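Local atomic coordinates of titin (Homo sapiens, PDB entry 2A38), a protein that serves as a giant structural protein of muscle, with its N-terminal pair of immunoglobulin domains, Z1 and Z2, likely anchoring it in the sarcomeric Z-disc. Residues P104-L110 / L123-G129. Residues are numbered along the deposited sequence.
Sequences PNFVQRL and LQVRVTG
On the core side of this immunoglobulin I-set domain, the second of the Z1Z2 tandem, the ring of Phe106 (chi1 m) reaches toward segment 123-129, with CE2 3.4 Å from Val127 CG2 and CD2 4.1 Å from Val125 CB. Further along, Leu110 (m, t) brings CD2 to 3.5 Å from Val125 CG1 and 3.9 Å from Leu123 CB. Strands 172-180 and 183-193 of the opposing sheet close over this layer.

The backbones pair as edge strand A and strand B, antiparallel; the axes of 104-106 and 123-129 approach to 4.6 Å at 151°. Asn105 and Thr128 form a hydrogen-bonded pair, Asn105 N to Thr128 O 2.9 Å, Thr128 N to Asn105 O 3.0 Å; Phe106 and Val127 follow as a non-hydrogen-bonded pair. A classic beta bulge then breaks the register. Val107, with helix-like phi/psi of -70/-42°, and Gln108, back at -122/120°, both face Arg126: Val107 N to Arg126 O is 2.9 Å, Gln108 N to the same oxygen a weak 3.4 Å, and Arg126 N returns 3.0 Å to Gln108 O. The corner at Val107 starts the I-set switch from strand A to A' (113-115) in the other sheet, where Leu110 N hydrogen-bonds Ser187 OG.

At the polar edge, a water bridges the departing chain and strand B, 3.0 Å from Gln108 NE2, 2.7 Å from Arg109 O and 2.9 Å from Gln124 O.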
ATOM      1  N   PRO A 104       9.372   7.879  -6.146  1.00 21.84           N
ATOM      2  CA  PRO A 104       9.553   6.938  -7.257  1.00 20.61           C
ATOM      3  C   PRO A 104      10.841   6.143  -7.063  1.00 19.68           C
ATOM      4  O   PRO A 104      11.872   6.681  -6.668  1.00 19.06           O
ATOM      5  CB  PRO A 104       9.616   7.852  -8.473  1.00 20.59           C
ATOM      6  CG  PRO A 104       8.791   9.046  -8.040  1.00 21.31           C
ATOM      7  CD  PRO A 104       9.279   9.262  -6.644  1.00 21.45           C
ATOM      8  N   ASN A 105      10.774   4.855  -7.350  1.00 19.69           N
ATOM      9  CA  ASN A 105      11.921   3.991  -7.189  1.00 18.94           C
ATOM     10  C   ASN A 105      12.069   3.065  -8.388  1.00 18.58           C
ATOM     11  O   ASN A 105      11.091   2.487  -8.857  1.00 17.31           O
ATOM     12  CB  ASN A 105      11.752   3.175  -5.916  1.00 21.86           C
ATOM     13  CG  ASN A 105      12.878   2.193  -5.704  1.00 25.16           C
ATOM     14  OD1 ASN A 105      14.053   2.570  -5.724  1.00 29.35           O
ATOM     15  ND2 ASN A 105      12.529   0.924  -5.496  1.00 26.13           N
ATOM     16  N   PHE A 106      13.289   2.943  -8.902  1.00 17.07           N
ATOM     17  CA  PHE A 106      13.530   2.063 -10.034  1.00 17.87           C
ATOM     18  C   PHE A 106      13.922   0.680  -9.554  1.00 19.67           C
ATOM     19  O   PHE A 106      15.056   0.463  -9.136  1.00 19.61           O
ATOM     20  CB  PHE A 106      14.640   2.607 -10.925  1.00 16.64           C
ATOM     21  CG  PHE A 106      14.225   3.780 -11.743  1.00 16.01           C
ATOM     22  CD1 PHE A 106      14.479   5.068 -11.311  1.00 14.21           C
ATOM     23  CD2 PHE A 106      13.520   3.596 -12.924  1.00 15.50           C
ATOM     24  CE1 PHE A 106      14.032   6.155 -12.045  1.00 16.30           C
ATOM     25  CE2 PHE A 106      13.073   4.678 -13.657  1.00 14.60           C
ATOM     26  CZ  PHE A 106      13.326   5.955 -13.220  1.00 12.85           C
ATOM     27  N   VAL A 107      12.973  -0.248  -9.599  1.00 20.21           N
ATOM     28  CA  VAL A 107      13.234  -1.620  -9.187  1.00 22.37           C
ATOM     29  C   VAL A 107      14.140  -2.174 -10.270  1.00 22.62           C
ATOM     30  O   VAL A 107      15.111  -2.875  -9.989  1.00 24.67           O
ATOM     31  CB  VAL A 107      11.931  -2.442  -9.126  1.00 23.64           C
ATOM     32  CG1 VAL A 107      12.242  -3.898  -8.842  1.00 24.28           C
ATOM     33  CG2 VAL A 107      11.016  -1.875  -8.057  1.00 22.83           C
ATOM     34  N   GLN A 108      13.804  -1.844 -11.515  1.00 22.10           N
ATOM     35  CA  GLN A 108      14.598  -2.245 -12.675  1.00 21.88           C
ATOM     36  C   GLN A 108      14.996  -0.958 -13.405  1.00 21.42           C
ATOM     37  O   GLN A 108      14.136  -0.187 -13.842  1.00 17.61           O
ATOM     38  CB  GLN A 108      13.795  -3.131 -13.621  1.00 21.97           C
ATOM     39  CG  GLN A 108      14.618  -3.616 -14.798  1.00 24.89           C
ATOM     40  CD  GLN A 108      13.777  -4.294 -15.852  1.00 26.62           C
ATOM     41  OE1 GLN A 108      12.689  -4.793 -15.561  1.00 28.84           O
ATOM     42  NE2 GLN A 108      14.281  -4.332 -17.083  1.00 25.00           N
ATOM     43  N   ARG A 109      16.300  -0.737 -13.515  1.00 21.24           N
ATOM     44  CA  ARG A 109      16.850   0.443 -14.161  1.00 23.37           C
ATOM     45  C   ARG A 109      17.244   0.188 -15.606  1.00 22.23           C
ATOM     46  O   ARG A 109      17.326  -0.957 -16.046  1.00 21.20           O
ATOM     47  CB  ARG A 109      18.093   0.907 -13.404  1.00 26.89           C
ATOM     48  CG  ARG A 109      17.818   1.453 -12.033  1.00 33.51           C
ATOM     49  CD  ARG A 109      19.105   1.801 -11.303  1.00 38.78           C
ATOM     50  NE  ARG A 109      18.836   2.650 -10.143  1.00 44.72           N
ATOM     51  CZ  ARG A 109      19.643   2.769  -9.093  1.00 46.97           C
ATOM     52  NH1 ARG A 109      20.781   2.087  -9.042  1.00 48.68           N
ATOM     53  NH2 ARG A 109      19.311   3.569  -8.089  1.00 49.03           N
ATOM     54  N   LEU A 110      17.493   1.270 -16.338  1.00 21.83           N
ATOM     55  CA  LEU A 110      17.931   1.175 -17.728  1.00 21.44           C
ATOM     56  C   LEU A 110      19.355   0.626 -17.701  1.00 21.52           C
ATOM     57  O   LEU A 110      20.103   0.890 -16.765  1.00 19.90           O
ATOM     58  CB  LEU A 110      17.979   2.556 -18.381  1.00 18.58           C
ATOM     59  CG  LEU A 110      16.725   3.338 -18.745  1.00 16.76           C
ATOM     60  CD1 LEU A 110      17.128   4.650 -19.413  1.00 11.93           C
ATOM     61  CD2 LEU A 110      15.876   2.506 -19.692  1.00 17.84           C
ATOM     62  N   LEU A 123      14.664  -1.284 -24.185  1.00 25.19           N
ATOM     63  CA  LEU A 123      15.164  -0.704 -22.947  1.00 24.50           C
ATOM     64  C   LEU A 123      13.969  -0.686 -21.985  1.00 24.56           C
ATOM     65  O   LEU A 123      12.941  -0.084 -22.288  1.00 24.56           O
ATOM     66  CB  LEU A 123      15.658   0.722 -23.206  1.00 24.85           C
ATOM     67  CG  LEU A 123      16.689   0.872 -24.326  1.00 25.77           C
ATOM     68  CD1 LEU A 123      16.961   2.339 -24.618  1.00 24.30           C
ATOM     69  CD2 LEU A 123      17.957   0.160 -23.921  1.00 26.41           C
ATOM     70  N   GLN A 124      14.097  -1.349 -20.839  1.00 24.32           N
ATOM     71  CA  GLN A 124      13.009  -1.395 -19.866  1.00 24.17           C
ATOM     72  C   GLN A 124      13.356  -0.885 -18.484  1.00 23.10           C
ATOM     73  O   GLN A 124      14.511  -0.899 -18.069  1.00 23.64           O
ATOM     74  CB  GLN A 124      12.498  -2.819 -19.668  1.00 27.06           C
ATOM     75  CG  GLN A 124      11.926  -3.491 -20.874  1.00 33.79           C
ATOM     76  CD  GLN A 124      11.112  -4.706 -20.480  1.00 35.83           C
ATOM     77  OE1 GLN A 124      11.426  -5.381 -19.495  1.00 36.65           O
ATOM     78  NE2 GLN A 124      10.067  -4.997 -21.248  1.00 37.44           N
ATOM     79  N   VAL A 125      12.313  -0.477 -17.769  1.00 21.31           N
ATOM     80  CA  VAL A 125      12.415  -0.006 -16.402  1.00 17.17           C
ATOM     81  C   VAL A 125      11.148  -0.450 -15.667  1.00 17.20           C
ATOM     82  O   VAL A 125      10.089  -0.633 -16.272  1.00 16.74           O
ATOM     83  CB  VAL A 125      12.495   1.543 -16.320  1.00 19.56           C
ATOM     84  CG1 VAL A 125      13.737   2.052 -17.023  1.00 17.94           C
ATOM     85  CG2 VAL A 125      11.241   2.165 -16.937  1.00 19.35           C
ATOM     86  N   ARG A 126      11.264  -0.654 -14.368  1.00 16.64           N
ATOM     87  CA  ARG A 126      10.111  -1.008 -13.547  1.00 18.03           C
ATOM     88  C   ARG A 126      10.135   0.046 -12.444  1.00 16.99           C
ATOM     89  O   ARG A 126      11.121   0.178 -11.731  1.00 14.92           O
ATOM     90  CB  ARG A 126      10.243  -2.414 -12.955  1.00 19.84           C
ATOM     91  CG  ARG A 126       9.073  -2.765 -12.057  1.00 24.70           C
ATOM     92  CD  ARG A 126       9.147  -4.190 -11.551  1.00 29.93           C
ATOM     93  NE  ARG A 126       8.720  -5.162 -12.555  1.00 33.79           N
ATOM     94  CZ  ARG A 126       7.459  -5.335 -12.942  1.00 35.83           C
ATOM     95  NH1 ARG A 126       6.485  -4.600 -12.415  1.00 36.95           N
ATOM     96  NH2 ARG A 126       7.169  -6.256 -13.852  1.00 36.53           N
ATOM     97  N   VAL A 127       9.059   0.815 -12.331  1.00 18.53           N
ATOM     98  CA  VAL A 127       8.994   1.889 -11.345  1.00 19.44           C
ATOM     99  C   VAL A 127       7.844   1.748 -10.362  1.00 20.69           C
ATOM    100  O   VAL A 127       6.729   1.392 -10.740  1.00 21.18           O
ATOM    101  CB  VAL A 127       8.829   3.267 -12.036  1.00 20.35           C
ATOM    102  CG1 VAL A 127       8.875   4.375 -10.998  1.00 20.85           C
ATOM    103  CG2 VAL A 127       9.904   3.465 -13.073  1.00 18.65           C
ATOM    104  N   THR A 128       8.122   2.050  -9.099  1.00 21.91           N
ATOM    105  CA  THR A 128       7.106   2.000  -8.055  1.00 22.85           C
ATOM    106  C   THR A 128       7.061   3.350  -7.351  1.00 22.42           C
ATOM    107  O   THR A 128       7.969   4.168  -7.498  1.00 21.38           O
ATOM    108  CB  THR A 128       7.413   0.920  -7.009  1.00 23.43           C
ATOM    109  OG1 THR A 128       8.722   1.147  -6.462  1.00 26.14           O
ATOM    110  CG2 THR A 128       7.341  -0.476  -7.640  1.00 24.28           C
ATOM    111  N   GLY A 129       6.001   3.570  -6.583  1.00 21.79           N
ATOM    112  CA  GLY A 129       5.848   4.817  -5.859  1.00 20.47           C
ATOM    113  C   GLY A 129       4.390   5.103  -5.559  1.00 20.42           C
ATOM    114  O   GLY A 129       3.490   4.617  -6.254  1.00 19.82           O
TER
HETATM  115  O   HOH W   1      16.694  -2.736 -17.912  1.00 33.34           O